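PDB 2NLZ: cephalosporin acylase from Bacillus halodurans, which probably acts as an amide-bond hydrolase or acyltransferase of the gamma-glutamyltranspeptidase family, in the N-terminal nucleophile superfamily, though its true substrate is not established. Local coordinates for residues T296-I301 with R496-Q501; W471-T474 with Q478-V481. The protein carries 1 engineered substitution. One frame throughout, in Å; residues are numbered along the deposited sequence.

Contact 1: T296-I301 with R496-Q501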
loop_
_atom_site.group_PDB
_atom_site.type_symbol
_atom_site.label_atom_id
_atom_site.label_comp_id
_atom_site.label_asym_id
_atom_site.label_seq_id
_atom_site.Cartn_x
_atom_site.Cartn_y
_atom_site.Cartn_z
ATOM N N THR D 296 -5.085 21.077 3.451
ATOM C CA THR D 296 -3.738 21.488 3.058
ATOM C C THR D 296 -3.560 21.493 1.553
ATOM O O THR D 296 -3.168 22.519 1.000
ATOM C CB THR D 296 -2.657 20.608 3.694
ATOM O OG1 THR D 296 -2.831 20.599 5.112
ATOM C CG2 THR D 296 -1.285 21.156 3.384
ATOM N N TYR D 297 -3.865 20.369 0.896
ATOM C CA TYR D 297 -3.742 20.284 -0.568
ATOM C C TYR D 297 -4.619 21.317 -1.259
ATOM O O TYR D 297 -4.196 21.928 -2.231
ATOM C CB TYR D 297 -4.041 18.877 -1.106
ATOM C CG TYR D 297 -2.951 17.862 -0.818
ATOM C CD1 TYR D 297 -1.745 17.869 -1.537
ATOM C CD2 TYR D 297 -3.125 16.880 0.164
ATOM C CE1 TYR D 297 -0.727 16.934 -1.267
ATOM C CE2 TYR D 297 -2.123 15.940 0.438
ATOM C CZ TYR D 297 -0.927 15.969 -0.281
ATOM O OH TYR D 297 0.055 15.031 -0.008
ATOM N N HIS D 298 -5.822 21.533 -0.734
ATOM C CA HIS D 298 -6.736 22.523 -1.308
ATOM C C HIS D 298 -6.123 23.913 -1.339
ATOM O O HIS D 298 -6.039 24.535 -2.406
ATOM C CB HIS D 298 -8.062 22.556 -0.552
ATOM C CG HIS D 298 -9.067 23.506 -1.131
ATOM N ND1 HIS D 298 -9.639 23.322 -2.372
ATOM C CD2 HIS D 298 -9.617 24.636 -0.626
ATOM C CE1 HIS D 298 -10.494 24.301 -2.612
ATOM N NE2 HIS D 298 -10.495 25.116 -1.569
ATOM N N LYS D 299 -5.686 24.387 -0.171
ATOM C CA LYS D 299 -5.057 25.703 -0.073
ATOM C C LYS D 299 -3.794 25.796 -0.949
ATOM O O LYS D 299 -3.619 26.787 -1.664
ATOM C CB LYS D 299 -4.775 26.067 1.385
ATOM C CG LYS D 299 -6.034 26.315 2.207
ATOM C CD LYS D 299 -5.739 26.234 3.701
ATOM C CE LYS D 299 -6.971 26.534 4.530
ATOM N NZ LYS D 299 -6.686 26.310 5.971
ATOM N N GLN D 300 -2.945 24.762 -0.912
ATOM C CA GLN D 300 -1.795 24.674 -1.815
ATOM C C GLN D 300 -2.247 24.952 -3.237
ATOM O O GLN D 300 -1.852 25.959 -3.820
ATOM C CB GLN D 300 -1.136 23.287 -1.776
ATOM C CG GLN D 300 -0.256 23.007 -0.579
ATOM C CD GLN D 300 0.463 21.664 -0.665
ATOM O OE1 GLN D 300 -0.156 20.641 -0.914
ATOM N NE2 GLN D 300 1.774 21.668 -0.441
ATOM N N ILE D 301 -3.094 24.066 -3.766
ATOM C CA ILE D 301 -3.571 24.100 -5.164
ATOM C C ILE D 301 -4.267 25.423 -5.537
ATOM O O ILE D 301 -4.018 25.982 -6.609
ATOM C CB ILE D 301 -4.495 22.872 -5.486
ATOM C CG1 ILE D 301 -3.706 21.567 -5.417
ATOM C CG2 ILE D 301 -5.124 22.971 -6.865
ATOM C CD1 ILE D 301 -4.567 20.334 -5.189
ATOM N N ARG D 496 -14.983 18.870 -3.717
ATOM C CA ARG D 496 -14.782 20.313 -3.573
ATOM C C ARG D 496 -14.596 21.012 -4.922
ATOM O O ARG D 496 -14.261 22.197 -4.983
ATOM C CB ARG D 496 -13.614 20.613 -2.634
ATOM C CG ARG D 496 -13.933 20.333 -1.177
ATOM C CD ARG D 496 -12.678 20.391 -0.340
ATOM N NE ARG D 496 -12.351 21.744 0.102
ATOM C CZ ARG D 496 -12.235 22.103 1.377
ATOM N NH1 ARG D 496 -12.420 21.207 2.344
ATOM N NH2 ARG D 496 -11.926 23.356 1.691
ATOM N N GLY D 497 -14.813 20.278 -6.007
ATOM C CA GLY D 497 -14.905 20.907 -7.322
ATOM C C GLY D 497 -13.735 20.712 -8.263
ATOM O O GLY D 497 -13.855 20.990 -9.461
ATOM N N HIS D 498 -12.612 20.236 -7.729
ATOM C CA HIS D 498 -11.407 20.027 -8.531
ATOM C C HIS D 498 -11.586 18.907 -9.541
ATOM O O HIS D 498 -12.061 17.821 -9.196
ATOM C CB HIS D 498 -10.212 19.694 -7.636
ATOM C CG HIS D 498 -9.785 20.818 -6.745
ATOM N ND1 HIS D 498 -8.963 21.837 -7.172
ATOM C CD2 HIS D 498 -10.050 21.071 -5.444
ATOM C CE1 HIS D 498 -8.743 22.672 -6.173
ATOM N NE2 HIS D 498 -9.393 22.231 -5.113
ATOM N N LYS D 499 -11.206 19.173 -10.790
ATOM C CA LYS D 499 -11.188 18.134 -11.818
ATOM C C LYS D 499 -9.877 17.369 -11.714
ATOM O O LYS D 499 -8.929 17.641 -12.443
ATOM C CB LYS D 499 -11.352 18.731 -13.223
ATOM C CG LYS D 499 -12.682 19.454 -13.502
ATOM C CD LYS D 499 -13.828 18.486 -13.816
ATOM C CE LYS D 499 -15.185 19.197 -13.856
ATOM N NZ LYS D 499 -15.710 19.548 -12.499
ATOM N N ILE D 500 -9.831 16.420 -10.783
ATOM C CA ILE D 500 -8.622 15.647 -10.492
ATOM C C ILE D 500 -8.471 14.481 -11.462
ATOM O O ILE D 500 -9.427 13.750 -11.727
ATOM C CB ILE D 500 -8.624 15.104 -9.036
ATOM C CG1 ILE D 500 -8.699 16.247 -8.023
ATOM C CG2 ILE D 500 -7.397 14.229 -8.767
ATOM C CD1 ILE D 500 -7.396 16.984 -7.820
ATOM N N GLN D 501 -7.261 14.339 -11.995
ATOM C CA GLN D 501 -6.887 13.204 -12.822
ATOM C C GLN D 501 -5.584 12.543 -12.352
ATOM O O GLN D 501 -4.528 13.189 -12.268
ATOM C CB GLN D 501 -6.733 13.635 -14.273
ATOM C CG GLN D 501 -6.451 12.465 -15.206
ATOM C CD GLN D 501 -5.940 12.897 -16.568
ATOM O OE1 GLN D 501 -5.966 12.116 -17.520
ATOM N NE2 GLN D 501 -5.469 14.141 -16.670
#
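His-298 meets His-498 in a hydrogen bond between two imidazoles, ND1 of His-298 lying 3.0 Å from NE2 of His-498; either nitrogen could be the donor, and the angle at the hydrogen, 137°, shows a bent bond. The rings touch rim to rim with their planes 79° apart, ND1 of His-298 entering in the plane of the His-498 ring. Arg-496 covers one face of the His-298 ring, its NE 3.9 Å above the ring centre and its guanidinium tilted to the ring, while NH2 comes within 3.5 Å of CD2 of His-298. A swing of His-298 CG to the side opposite its backbone N (chi1 -177°) carries the imidazole out to both partners. Beside this pair, CG2 of Ile-301 packs at 3.7 Å from CE1 of His-498. Replacing His-298 by an alanine would probably deprive His-498 NE2 of this partner and take away the ring face over which Arg-496 NE lies. Behind them, His-298 NE2 and Arg-496 NE make weak hydrogen bonds to Gly-342 O and Glu-343 O, respectively. Gly-497, at positive phi, closes helix 487-495 with a Schellman motif, and His-498 lies against helix 294-314 beside Glu-302 and Lys-305, before the chain enters strand 499-502.

Contact 2: W471-T474 with Q478-V481; sequences WQWT and QVQV
Trp-471 to Trp-473 and Gln-478 to Val-481 run antiparallel, the axes of these short strand segments coming within 4.5 Å at 157° to each other, with Gln-472 and Gln-480 as the hydrogen-bonded pair flanked by the non-hydrogen-bonded pairs Trp-471 with Val-481 and Trp-473 with Val-479. Gln-472 N donates to Gln-480 O at 2.7 Å, and Gln-480 N returns a bond to Gln-472 O. Towards the turn, Thr-474 N reaches Gln-478 O at 3.0 Å in a nearly straight bond. Gln-478 O, the backbone oxygen, also lies 3.3 Å from CD1 of Trp-473, approaching the indole obliquely. At this turn end OG1 of Thr-474 rests 3.3 Å from CB of Gln-478.

On the face carrying the tryptophans and valines, CB of Trp-471 packs 3.9 Å from CG1 of Val-481, while its indole leads away to helix 294-314, where NE1 bonds to Gln-300 OE1. With chi1 at 163°, Trp-473 swings its indole out beside its own carbonyl carbon, its edge toward CG2 of Val-479; NE1 is bonded to Gly-476 O. The two strands form a beta hairpin, which becomes a three-stranded mixed sheet where 499-502 runs parallel to 478-481. Its apolar face lies against helix 294-314, with Ile-301 touching Trp-471.

On the other face Gln-472 and Gln-480 extend side by side in the same direction, but their amide planes are 80° apart and their modelled NE2 atoms come to 3.5 Å with no hydrogen bond assigned between them. CG2 of Thr-474 meets CD of Gln-480 at 3.9 Å, the two side chains crossing at about a right angle. Phe-509 touches both Gln-472 and Gln-480.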
loop_
_atom_site.group_PDB
_atom_site.type_symbol
_atom_site.label_atom_id
_atom_site.label_comp_id
_atom_site.label_asym_id
_atom_site.label_seq_id
_atom_site.Cartn_x
_atom_site.Cartn_y
_atom_site.Cartn_z
ATOM N N TRP D 471 1.190 16.815 -6.879
ATOM C CA TRP D 471 0.091 17.292 -7.690
ATOM C C TRP D 471 0.610 18.365 -8.634
ATOM O O TRP D 471 1.654 18.973 -8.369
ATOM C CB TRP D 471 -1.005 17.876 -6.799
ATOM C CG TRP D 471 -0.488 18.925 -5.880
ATOM C CD1 TRP D 471 -0.074 18.754 -4.585
ATOM C CD2 TRP D 471 -0.306 20.315 -6.183
ATOM N NE1 TRP D 471 0.351 19.953 -4.069
ATOM C CE2 TRP D 471 0.221 20.923 -5.031
ATOM C CE3 TRP D 471 -0.537 21.099 -7.316
ATOM C CZ2 TRP D 471 0.523 22.279 -4.982
ATOM C CZ3 TRP D 471 -0.229 22.450 -7.267
ATOM C CH2 TRP D 471 0.292 23.025 -6.111
ATOM N N GLN D 472 -0.114 18.591 -9.732
ATOM C CA GLN D 472 0.128 19.762 -10.573
ATOM C C GLN D 472 -1.106 20.253 -11.311
ATOM O O GLN D 472 -1.827 19.468 -11.918
ATOM C CB GLN D 472 1.298 19.554 -11.538
ATOM C CG GLN D 472 1.065 18.640 -12.712
ATOM C CD GLN D 472 2.170 18.778 -13.735
ATOM O OE1 GLN D 472 2.530 19.891 -14.130
ATOM N NE2 GLN D 472 2.727 17.652 -14.160
ATOM N N TRP D 473 -1.339 21.562 -11.237
ATOM C CA TRP D 473 -2.448 22.213 -11.935
ATOM C C TRP D 473 -2.094 22.480 -13.401
ATOM O O TRP D 473 -0.981 22.901 -13.700
ATOM C CB TRP D 473 -2.795 23.526 -11.228
ATOM C CG TRP D 473 -3.613 24.453 -12.039
ATOM C CD1 TRP D 473 -4.959 24.434 -12.183
ATOM C CD2 TRP D 473 -3.137 25.541 -12.824
ATOM N NE1 TRP D 473 -5.363 25.449 -13.007
ATOM C CE2 TRP D 473 -4.260 26.143 -13.420
ATOM C CE3 TRP D 473 -1.870 26.062 -13.088
ATOM C CZ2 TRP D 473 -4.155 27.246 -14.264
ATOM C CZ3 TRP D 473 -1.768 27.160 -13.927
ATOM C CH2 TRP D 473 -2.905 27.739 -14.506
ATOM N N THR D 474 -3.044 22.248 -14.306
ATOM C CA THR D 474 -2.833 22.518 -15.737
ATOM C C THR D 474 -3.730 23.621 -16.321
ATOM O O THR D 474 -3.230 24.684 -16.692
ATOM C CB THR D 474 -2.986 21.245 -16.614
ATOM O OG1 THR D 474 -4.305 20.697 -16.456
ATOM C CG2 THR D 474 -1.936 20.200 -16.255
ATOM N N GLN D 478 -8.560 21.822 -13.608
ATOM C CA GLN D 478 -7.792 20.605 -13.889
ATOM C C GLN D 478 -6.506 20.479 -13.073
ATOM O O GLN D 478 -5.613 21.320 -13.170
ATOM C CB GLN D 478 -7.450 20.551 -15.378
ATOM C CG GLN D 478 -8.549 19.990 -16.263
ATOM C CD GLN D 478 -8.553 18.468 -16.301
ATOM O OE1 GLN D 478 -9.615 17.846 -16.338
ATOM N NE2 GLN D 478 -7.361 17.864 -16.290
ATOM N N VAL D 479 -6.411 19.419 -12.273
ATOM C CA VAL D 479 -5.209 19.134 -11.486
ATOM C C VAL D 479 -4.839 17.671 -11.660
ATOM O O VAL D 479 -5.635 16.787 -11.336
ATOM C CB VAL D 479 -5.424 19.380 -9.977
ATOM C CG1 VAL D 479 -4.189 19.015 -9.211
ATOM C CG2 VAL D 479 -5.790 20.810 -9.707
ATOM N N GLN D 480 -3.638 17.421 -12.173
ATOM C CA GLN D 480 -3.090 16.072 -12.270
ATOM C C GLN D 480 -2.427 15.659 -10.962
ATOM O O GLN D 480 -1.724 16.472 -10.349
ATOM C CB GLN D 480 -2.053 16.019 -13.377
ATOM C CG GLN D 480 -2.575 16.523 -14.709
ATOM C CD GLN D 480 -1.598 16.321 -15.848
ATOM O OE1 GLN D 480 -1.996 16.015 -16.968
ATOM N NE2 GLN D 480 -0.317 16.497 -15.570
ATOM N N VAL D 481 -2.657 14.413 -10.525
ATOM C CA VAL D 481 -1.941 13.854 -9.358
ATOM C C VAL D 481 -1.242 12.527 -9.668
ATOM O O VAL D 481 -1.541 11.871 -10.671
ATOM C CB VAL D 481 -2.848 13.691 -8.103
ATOM C CG1 VAL D 481 -3.469 15.031 -7.701
ATOM C CG2 VAL D 481 -3.933 12.605 -8.319
#

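The centres of contacts 1 and 2 are about 8 Å apart, on the same side of the chain's centre. Along the sequence, 296-301 comes first, then the hairpin 471-474 and 478-481, then helix 487-495 and finally 496-501, so contact 2 falls between the two halves of contact 1. Strand 499-502 lies beside 478-481, with probable backbone hydrogen bonds from Gln-501 N to Val-479 O and from Val-481 N to Gln-501 O. Helix 294-314 packs on the hairpin: Ile-301 CG2 is 3.6 Å from Val-479 CG2, and Tyr-297 touches Trp-471. Together they join a small three-stranded sheet to a helix that ends more than 150 residues earlier in the chain.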